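PDB 3Q87: N6 adenine specific DNA methylase from Encephalitozoon cuniculi, which probably transfers a methyl group from S-adenosylmethionine to the translation termination factor eRF1, working as the catalytic subunit of the Mtq2-Trm112 complex. Local coordinates for residues Asp69-Ser73 with Ile74-Ser78. Numbering follows the deposited sequence.
With SAM (S-adenosylmethionine), chain D.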
loop_
_atom_site.group_PDB
_atom_site.type_symbol
_atom_site.label_atom_id
_atom_site.label_comp_id
_atom_site.label_asym_id
_atom_site.label_seq_id
_atom_site.Cartn_x
_atom_site.Cartn_y
_atom_site.Cartn_z
ATOM N N ASP B 69 -0.522 4.108 -9.175
ATOM C CA ASP B 69 -1.426 3.471 -10.128
ATOM C C ASP B 69 -1.390 1.969 -9.847
ATOM O O ASP B 69 -0.396 1.300 -10.132
ATOM C CB ASP B 69 -0.969 3.799 -11.563
ATOM C CG ASP B 69 -1.996 3.411 -12.626
ATOM O OD1 ASP B 69 -2.891 2.583 -12.353
ATOM O OD2 ASP B 69 -1.896 3.945 -13.744
ATOM N N LEU B 70 -2.456 1.449 -9.243
ATOM C CA LEU B 70 -2.484 0.057 -8.817
ATOM C C LEU B 70 -1.202 -0.300 -8.048
ATOM O O LEU B 70 -0.883 0.369 -7.073
ATOM C CB LEU B 70 -2.708 -0.879 -10.003
ATOM C CG LEU B 70 -4.037 -0.745 -10.760
ATOM C CD1 LEU B 70 -4.134 -1.826 -11.835
ATOM C CD2 LEU B 70 -5.236 -0.826 -9.832
ATOM N N LEU B 71 -0.451 -1.302 -8.520
ATOM C CA LEU B 71 0.618 -1.907 -7.725
ATOM C C LEU B 71 2.040 -1.719 -8.264
ATOM O O LEU B 71 2.989 -2.208 -7.657
ATOM C CB LEU B 71 0.342 -3.408 -7.552
ATOM C CG LEU B 71 -1.061 -3.814 -7.072
ATOM C CD1 LEU B 71 -1.328 -5.295 -7.332
ATOM C CD2 LEU B 71 -1.237 -3.497 -5.619
ATOM N N CYS B 72 2.182 -1.005 -9.380
ATOM C CA CYS B 72 3.466 -0.873 -10.077
ATOM C C CYS B 72 4.609 -0.413 -9.188
ATOM O O CYS B 72 5.756 -0.835 -9.368
ATOM C CB CYS B 72 3.344 0.103 -11.261
ATOM S SG CYS B 72 1.864 -0.101 -12.286
ATOM N N SER B 73 4.302 0.464 -8.238
ATOM C CA SER B 73 5.327 1.012 -7.360
ATOM C C SER B 73 5.354 0.303 -6.002
ATOM O O SER B 73 6.024 0.746 -5.062
ATOM C CB SER B 73 5.079 2.504 -7.156
ATOM O OG SER B 73 3.804 2.710 -6.568
ATOM N N ILE B 74 4.625 -0.799 -5.911
ATOM C CA ILE B 74 4.565 -1.574 -4.683
ATOM C C ILE B 74 5.330 -2.879 -4.829
ATOM O O ILE B 74 5.140 -3.625 -5.788
ATOM C CB ILE B 74 3.086 -1.903 -4.275
ATOM C CG1 ILE B 74 2.262 -0.620 -4.142
ATOM C CG2 ILE B 74 3.050 -2.702 -2.968
ATOM C CD1 ILE B 74 2.888 0.429 -3.183
ATOM N N ASN B 75 6.201 -3.158 -3.869
ATOM C CA ASN B 75 6.833 -4.471 -3.779
ATOM C C ASN B 75 5.872 -5.459 -3.120
ATOM O O ASN B 75 5.702 -5.445 -1.903
ATOM C CB ASN B 75 8.114 -4.357 -2.961
ATOM C CG ASN B 75 8.863 -5.667 -2.855
ATOM O OD1 ASN B 75 8.558 -6.643 -3.547
ATOM N ND2 ASN B 75 9.863 -5.694 -1.980
ATOM N N GLN B 76 5.228 -6.300 -3.920
ATOM C CA GLN B 76 4.192 -7.205 -3.410
ATOM C C GLN B 76 4.706 -8.341 -2.528
ATOM O O GLN B 76 3.949 -8.939 -1.758
ATOM C CB GLN B 76 3.364 -7.763 -4.563
ATOM C CG GLN B 76 2.571 -6.694 -5.262
ATOM C CD GLN B 76 1.602 -7.259 -6.261
ATOM O OE1 GLN B 76 0.649 -7.941 -5.898
ATOM N NE2 GLN B 76 1.834 -6.969 -7.529
ATOM N N GLU B 77 5.992 -8.642 -2.642
ATOM C CA GLU B 77 6.611 -9.613 -1.751
ATOM C C GLU B 77 6.545 -9.145 -0.306
ATOM O O GLU B 77 6.616 -9.946 0.622
ATOM C CB GLU B 77 8.074 -9.855 -2.143
ATOM C CG GLU B 77 8.257 -10.546 -3.492
ATOM C CD GLU B 77 9.716 -10.918 -3.766
ATOM O OE1 GLU B 77 10.330 -10.320 -4.676
ATOM O OE2 GLU B 77 10.253 -11.804 -3.061
ATOM N N SER B 78 6.404 -7.846 -0.108
ATOM C CA SER B 78 6.411 -7.313 1.243
ATOM C C SER B 78 5.016 -7.176 1.830
ATOM O O SER B 78 4.860 -6.839 2.993
ATOM C CB SER B 78 7.153 -5.980 1.270
ATOM O OG SER B 78 8.523 -6.190 0.962
HETATM N N SAM D . -11.826 2.495 -0.537
HETATM C CA SAM D . -12.871 3.499 -0.783
HETATM C C SAM D . -14.217 2.955 -0.282
HETATM O O SAM D . -15.150 3.702 0.013
HETATM O OXT SAM D . -14.405 1.747 -0.158
HETATM C CB SAM D . -12.938 4.018 -2.246
HETATM C CG SAM D . -13.420 3.115 -3.409
HETATM S SD SAM D . -13.698 3.900 -5.057
HETATM C CE SAM D . -15.038 2.907 -5.750
HETATM C "C5'" SAM D . -12.303 3.310 -6.049
HETATM C "C4'" SAM D . -11.048 4.061 -5.635
HETATM O "O4'" SAM D . -9.957 3.644 -6.440
HETATM C "C3'" SAM D . -11.177 5.568 -5.799
HETATM O "O3'" SAM D . -10.720 6.183 -4.614
HETATM C "C2'" SAM D . -10.249 5.909 -6.947
HETATM O "O2'" SAM D . -9.625 7.167 -6.828
HETATM C "C1'" SAM D . -9.237 4.792 -6.844
HETATM N N9 SAM D . -8.606 4.457 -8.112
HETATM C C8 SAM D . -9.110 4.548 -9.389
HETATM N N7 SAM D . -8.156 4.105 -10.238
HETATM C C5 SAM D . -7.066 3.730 -9.503
HETATM C C6 SAM D . -5.830 3.203 -9.830
HETATM N N6 SAM D . -5.529 2.972 -11.104
HETATM N N1 SAM D . -4.912 2.916 -8.833
HETATM C C2 SAM D . -5.211 3.143 -7.500
HETATM N N3 SAM D . -6.449 3.666 -7.179
HETATM C C4 SAM D . -7.343 3.951 -8.162
#
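The carbonyl oxygen of L71 accepts the amide of I74, with I74 N 2.8 Å from L71 O, and this bond closes a type I beta turn. I74 also rests its CB beside the bond, 3.4 Å from L71 O, and a branched aliphatic residue suits this buried place. Farther along, the side chains of L71 and Q76 cross at about a right angle, the Q76 amide meeting the leucine methyl: L71 CD1 lies 3.6 Å from both Q76 NE2 and Q76 OE1. Glutamine suits this place because its extended chain reaches past the leucine while its two polar atoms bond elsewhere, NE2 to A113 O and OE1 to T115 N. L71 itself packs on L28, L30 and F110.

The type II' turn D69 to C72, overlapping the first by two residues, serves the cofactor. D69 accepts from SAM N6 through OD1 at 2.9 Å, its carboxylate swung out from the backbone N by a chi1 of -169°, and R109 forms a salt bridge with that oxygen. L70 N reaches SAM N1 at 2.9 Å, almost straight at 172°. Together these bonds read the donor and acceptor edge of adenine, as in other Rossmann-like methyltransferases. One short loop thus joins adenine recognition to a turn whose L71 and I74 side chains are buried, while S73 OG bonds T118 of the partner chain, linking pocket and activator interface.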